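Local coordinates for alpha-catenin-like protein hmp-1 (PDB 5XA5) that links cadherin-catenin junctions to actin filaments, binding beta-catenin, and is required for cell migration and shape change during embryonic body enclosure and elongation, at residues P83-L88 / D142-K147; R191-D196 / D204-A209. One frame throughout, in Å; residues are numbered along the deposited sequence.

Contact 1: P83-L88 / D142-K147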
loop_
_atom_site.group_PDB
_atom_site.type_symbol
_atom_site.label_atom_id
_atom_site.label_comp_id
_atom_site.label_asym_id
_atom_site.label_seq_id
_atom_site.Cartn_x
_atom_site.Cartn_y
_atom_site.Cartn_z
ATOM N N PRO A 83 5.939 -4.481 14.457
ATOM C CA PRO A 83 7.015 -3.508 14.666
ATOM C C PRO A 83 8.110 -3.555 13.604
ATOM O O PRO A 83 8.638 -2.503 13.265
ATOM C CB PRO A 83 7.563 -3.899 16.046
ATOM C CG PRO A 83 7.279 -5.354 16.144
ATOM C CD PRO A 83 5.949 -5.544 15.478
ATOM N N ARG A 84 8.443 -4.739 13.097
ATOM C CA ARG A 84 9.427 -4.848 12.025
ATOM C C ARG A 84 8.946 -4.196 10.739
ATOM O O ARG A 84 9.763 -3.750 9.940
ATOM C CB ARG A 84 9.799 -6.306 11.714
ATOM C CG ARG A 84 10.557 -7.096 12.775
ATOM C CD ARG A 84 10.882 -8.501 12.278
ATOM N NE ARG A 84 9.832 -9.439 12.574
ATOM C CZ ARG A 84 9.929 -10.292 13.583
ATOM N NH1 ARG A 84 11.064 -10.383 14.303
ATOM N NH2 ARG A 84 8.937 -11.112 13.854
ATOM N N ALA A 85 7.634 -4.162 10.530
ATOM C CA ALA A 85 7.082 -3.537 9.340
ATOM C C ALA A 85 7.329 -2.036 9.400
ATOM O O ALA A 85 7.789 -1.435 8.429
ATOM C CB ALA A 85 5.603 -3.844 9.218
ATOM N N ILE A 86 7.006 -1.437 10.541
ATOM C CA ILE A 86 7.245 -0.017 10.761
ATOM C C ILE A 86 8.735 0.311 10.666
ATOM O O ILE A 86 9.109 1.381 10.184
ATOM C CB ILE A 86 6.698 0.434 12.130
ATOM C CG1 ILE A 86 5.203 0.119 12.235
ATOM C CG2 ILE A 86 6.963 1.914 12.367
ATOM C CD1 ILE A 86 4.317 1.028 11.404
ATOM N N ASP A 87 9.583 -0.610 11.119
ATOM C CA ASP A 87 11.032 -0.426 11.025
ATOM C C ASP A 87 11.516 -0.355 9.578
ATOM O O ASP A 87 12.387 0.447 9.250
ATOM C CB ASP A 87 11.769 -1.551 11.753
ATOM C CG ASP A 87 11.567 -1.506 13.250
ATOM O OD1 ASP A 87 10.753 -0.682 13.717
ATOM O OD2 ASP A 87 12.222 -2.296 13.961
ATOM N N LEU A 88 10.959 -1.200 8.718
ATOM C CA LEU A 88 11.321 -1.171 7.307
ATOM C C LEU A 88 10.911 0.155 6.684
ATOM O O LEU A 88 11.651 0.728 5.881
ATOM C CB LEU A 88 10.673 -2.332 6.553
ATOM C CG LEU A 88 11.370 -3.683 6.705
ATOM C CD1 LEU A 88 10.425 -4.807 6.320
ATOM C CD2 LEU A 88 12.629 -3.724 5.858
ATOM N N ASP A 142 2.997 -0.027 -0.119
ATOM C CA ASP A 142 1.876 -0.833 -0.594
ATOM C C ASP A 142 1.865 -2.172 0.140
ATOM O O ASP A 142 0.796 -2.682 0.487
ATOM C CB ASP A 142 1.946 -1.041 -2.104
ATOM C CG ASP A 142 0.713 -1.743 -2.647
ATOM O OD1 ASP A 142 -0.367 -1.127 -2.575
ATOM O OD2 ASP A 142 0.835 -2.881 -3.161
ATOM N N SER A 143 3.040 -2.739 0.402
ATOM C CA SER A 143 3.072 -4.055 1.040
ATOM C C SER A 143 2.529 -3.963 2.462
ATOM O O SER A 143 1.926 -4.922 2.973
ATOM C CB SER A 143 4.486 -4.627 1.041
ATOM O OG SER A 143 5.293 -3.967 1.990
ATOM N N ILE A 144 2.736 -2.809 3.098
ATOM C CA ILE A 144 2.256 -2.596 4.467
ATOM C C ILE A 144 0.754 -2.324 4.436
ATOM O O ILE A 144 -0.008 -2.791 5.278
ATOM C CB ILE A 144 2.988 -1.419 5.156
ATOM C CG1 ILE A 144 4.494 -1.677 5.191
ATOM C CG2 ILE A 144 2.448 -1.195 6.554
ATOM C CD1 ILE A 144 4.863 -3.056 5.677
ATOM N N ASP A 145 0.322 -1.572 3.431
ATOM C CA ASP A 145 -1.100 -1.377 3.207
ATOM C C ASP A 145 -1.804 -2.738 3.029
ATOM O O ASP A 145 -2.933 -2.920 3.479
ATOM C CB ASP A 145 -1.337 -0.476 1.973
ATOM C CG ASP A 145 -0.940 0.985 2.214
ATOM O OD1 ASP A 145 -0.871 1.403 3.390
ATOM O OD2 ASP A 145 -0.690 1.713 1.213
ATOM N N VAL A 146 -1.131 -3.695 2.388
ATOM C CA VAL A 146 -1.717 -5.018 2.193
ATOM C C VAL A 146 -1.785 -5.751 3.536
ATOM O O VAL A 146 -2.775 -6.432 3.821
ATOM C CB VAL A 146 -0.915 -5.850 1.171
ATOM C CG1 VAL A 146 -1.257 -7.345 1.291
ATOM C CG2 VAL A 146 -1.182 -5.338 -0.227
ATOM N N LYS A 147 -0.751 -5.592 4.364
ATOM C CA LYS A 147 -0.723 -6.245 5.675
ATOM C C LYS A 147 -1.886 -5.785 6.534
ATOM O O LYS A 147 -2.417 -6.548 7.349
ATOM C CB LYS A 147 0.597 -5.971 6.398
ATOM C CG LYS A 147 1.729 -6.880 5.970
ATOM C CD LYS A 147 2.927 -6.755 6.896
ATOM C CE LYS A 147 3.920 -7.885 6.649
ATOM N NZ LYS A 147 5.149 -7.739 7.473
#
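Ile144 reaches across to Ala85 with its longer branch. The bond to CB already points at helix 83-88, but CB itself stops short of contact. From CB the chain forks. CG1 lies beside the backbone N and anti to the carbonyl carbon (chi1 -58°), which swings this branch toward helix 83-88. CG2, anti to the backbone N, stays farther from Ala85 than the tip does and makes no close contact with it. CG1 itself serves as a spacer. The terminal CD1 does the touching and meets Ala85 CB at 3.7 Å, methyl against methyl. The Ala85 CB bond points at helix 142-147, and these two residues are also nearest in the backbone, with Ala85 CA and Ile144 CA 6.9 Å apart. Both are buried, and Cys76 and Ile78 of the preceding loop also pack on Ile144.

Lys147, one turn on, lies at the more exposed side of the contact. Its chain is extended beyond CB, with chi2 to chi4 all near 180°, and runs out alongside the Ile144 contact. NZ ends 4.3 Å from Ala85 CB, which is a loose approach. The ammonium group is held by a salt bridge to Asp82. The same carboxylate, through OD1, takes a weak hydrogen bond from Ala85 N. Asp82 thus ties Lys147 to the start of helix 83-112.

The two helices run in opposite directions here. One methyl pair, with a lysine-aspartate salt bridge beside it, is in keeping with antiparallel helix packing in the N-terminal part of this vinculin/alpha-catenin family protein, which is built of helical bundles.

Contact 2: R191-D196 / D204-A209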
loop_
_atom_site.group_PDB
_atom_site.type_symbol
_atom_site.label_atom_id
_atom_site.label_comp_id
_atom_site.label_asym_id
_atom_site.label_seq_id
_atom_site.Cartn_x
_atom_site.Cartn_y
_atom_site.Cartn_z
ATOM N N ARG A 191 -12.796 -4.797 -2.316
ATOM C CA ARG A 191 -13.272 -4.339 -3.623
ATOM C C ARG A 191 -12.360 -3.257 -4.185
ATOM O O ARG A 191 -12.062 -3.242 -5.391
ATOM C CB ARG A 191 -14.705 -3.822 -3.513
ATOM C CG ARG A 191 -15.749 -4.912 -3.515
ATOM C CD ARG A 191 -17.129 -4.347 -3.246
ATOM N NE ARG A 191 -18.151 -5.388 -3.277
ATOM C CZ ARG A 191 -19.252 -5.325 -4.020
ATOM N NH1 ARG A 191 -19.471 -4.269 -4.791
ATOM N NH2 ARG A 191 -20.132 -6.317 -3.994
ATOM N N ARG A 192 -11.927 -2.343 -3.327
ATOM C CA ARG A 192 -11.042 -1.262 -3.776
ATOM C C ARG A 192 -9.678 -1.814 -4.158
ATOM O O ARG A 192 -9.093 -1.383 -5.155
ATOM C CB ARG A 192 -10.902 -0.178 -2.707
ATOM C CG ARG A 192 -12.214 0.532 -2.398
ATOM C CD ARG A 192 -12.057 1.589 -1.313
ATOM N NE ARG A 192 -11.450 2.815 -1.821
ATOM C CZ ARG A 192 -10.328 3.351 -1.352
ATOM N NH1 ARG A 192 -9.677 2.768 -0.355
ATOM N NH2 ARG A 192 -9.859 4.472 -1.882
ATOM N N ARG A 193 -9.188 -2.781 -3.382
ATOM C CA ARG A 193 -7.924 -3.426 -3.716
ATOM C C ARG A 193 -8.018 -4.118 -5.071
ATOM O O ARG A 193 -7.087 -4.059 -5.883
ATOM C CB ARG A 193 -7.525 -4.432 -2.620
ATOM C CG ARG A 193 -6.207 -5.128 -2.886
ATOM C CD ARG A 193 -5.113 -4.099 -2.939
ATOM N NE ARG A 193 -3.811 -4.716 -3.153
ATOM C CZ ARG A 193 -2.678 -4.019 -3.193
ATOM N NH1 ARG A 193 -2.708 -2.701 -3.027
ATOM N NH2 ARG A 193 -1.531 -4.634 -3.425
ATOM N N ALA A 194 -9.143 -4.787 -5.317
ATOM C CA ALA A 194 -9.326 -5.485 -6.575
ATOM C C ALA A 194 -9.219 -4.539 -7.769
ATOM O O ALA A 194 -8.605 -4.876 -8.772
ATOM C CB ALA A 194 -10.665 -6.196 -6.583
ATOM N N ILE A 195 -9.820 -3.359 -7.654
ATOM C CA ILE A 195 -9.760 -2.341 -8.714
ATOM C C ILE A 195 -8.319 -1.851 -8.965
ATOM O O ILE A 195 -7.946 -1.501 -10.090
ATOM C CB ILE A 195 -10.679 -1.140 -8.344
ATOM C CG1 ILE A 195 -12.147 -1.555 -8.445
ATOM C CG2 ILE A 195 -10.406 0.079 -9.224
ATOM C CD1 ILE A 195 -13.107 -0.493 -7.967
ATOM N N ASP A 196 -7.505 -1.860 -7.914
ATOM C CA ASP A 196 -6.139 -1.352 -7.990
ATOM C C ASP A 196 -5.130 -2.445 -8.376
ATOM O O ASP A 196 -3.958 -2.149 -8.586
ATOM C CB ASP A 196 -5.761 -0.723 -6.640
ATOM C CG ASP A 196 -4.495 0.125 -6.696
ATOM O OD1 ASP A 196 -4.230 0.783 -7.727
ATOM O OD2 ASP A 196 -3.771 0.149 -5.678
ATOM N N ASP A 204 -9.421 -11.123 -10.352
ATOM C CA ASP A 204 -10.557 -12.047 -10.443
ATOM C C ASP A 204 -10.572 -13.013 -9.261
ATOM O O ASP A 204 -11.636 -13.305 -8.725
ATOM C CB ASP A 204 -10.535 -12.836 -11.749
ATOM C CG ASP A 204 -10.732 -11.953 -12.966
ATOM O OD1 ASP A 204 -11.238 -10.821 -12.804
ATOM O OD2 ASP A 204 -10.418 -12.413 -14.083
ATOM N N ASP A 205 -9.396 -13.493 -8.861
ATOM C CA ASP A 205 -9.293 -14.402 -7.716
ATOM C C ASP A 205 -9.720 -13.724 -6.422
ATOM O O ASP A 205 -10.363 -14.352 -5.561
ATOM C CB ASP A 205 -7.871 -14.940 -7.574
ATOM C CG ASP A 205 -7.541 -16.014 -8.600
ATOM O OD1 ASP A 205 -8.450 -16.434 -9.353
ATOM O OD2 ASP A 205 -6.368 -16.441 -8.642
ATOM N N LEU A 206 -9.341 -12.458 -6.252
ATOM C CA LEU A 206 -9.699 -11.732 -5.041
ATOM C C LEU A 206 -11.207 -11.535 -4.996
ATOM O O LEU A 206 -11.836 -11.716 -3.947
ATOM C CB LEU A 206 -8.971 -10.377 -4.974
ATOM C CG LEU A 206 -8.998 -9.660 -3.619
ATOM C CD1 LEU A 206 -8.253 -10.480 -2.596
ATOM C CD2 LEU A 206 -8.366 -8.274 -3.712
ATOM N N LEU A 207 -11.792 -11.186 -6.136
ATOM C CA LEU A 207 -13.231 -10.982 -6.196
ATOM C C LEU A 207 -13.989 -12.286 -5.967
ATOM O O LEU A 207 -15.061 -12.275 -5.365
ATOM C CB LEU A 207 -13.625 -10.362 -7.540
ATOM C CG LEU A 207 -13.216 -8.887 -7.607
ATOM C CD1 LEU A 207 -13.601 -8.311 -8.955
ATOM C CD2 LEU A 207 -13.823 -8.068 -6.459
ATOM N N ALA A 208 -13.428 -13.394 -6.436
ATOM C CA ALA A 208 -14.077 -14.683 -6.234
ATOM C C ALA A 208 -14.083 -15.036 -4.761
ATOM O O ALA A 208 -15.093 -15.516 -4.235
ATOM C CB ALA A 208 -13.397 -15.767 -7.034
ATOM N N ALA A 209 -12.951 -14.813 -4.100
ATOM C CA ALA A 209 -12.855 -15.088 -2.666
ATOM C C ALA A 209 -13.783 -14.166 -1.873
ATOM O O ALA A 209 -14.428 -14.613 -0.915
ATOM C CB ALA A 209 -11.395 -14.955 -2.189
#
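Leu207 lays its branched end against the methyl of Ala194. CD2 lies 3.7 Å from Ala194 CB, and the branch carbon CG is almost as near at 3.8 Å. CG sits beside the Leu207 backbone N (chi1 -73°), and this turns the isobutyl group toward helix 191-196.

Leu206 covers the neighbouring surface. Its CG is anti to the backbone N (chi1 -166°), and CD2 is the methyl that reaches over. That methyl is 3.9 Å from Ala194 N and the same distance, 3.9 Å, from Arg193 CG. Ala194 therefore fits against both leucines. Its small side chain is consistent with the close backbones, Ala194 CA and Leu206 CA being 6.4 Å apart.

The pair forms a helical hairpin of the vinculin-family bundle. The axes of the two short segments pass 9.3 Å apart and are nearly antiparallel, at 165°. A short connection between the segments makes the turn.

Arg193 takes part through its aliphatic stem, which crosses the Leu206 side chain at about a right angle. The Arg193 side chain also packs on Val146 and Ile149 of helix 117-165, and its guanidinium group forms a salt bridge with Asp142. Leu206 in turn touches Val257 of helix 234-258 and Leu197 in the turn.

After helices 23-36 and 51-74, helix 83-112 leads through a short turn into the long helix 117-165, which folds back against it. Contact 1 closes this loop of 53 residues, nearly all helical. Helix 169-196 follows, and contact 2 closes a tight loop of seven residues as helix 200-229 turns back. The contacts stand in series, neither nested nor crossed. Their centres are 21 Å apart, yet they touch: Asp142 OD1 and Arg193 NH1 form a salt bridge at 2.9 Å. Helix 117-165 thus packs against helix 83-112 in contact 1 and is joined by this bridge to the hairpin of contact 2.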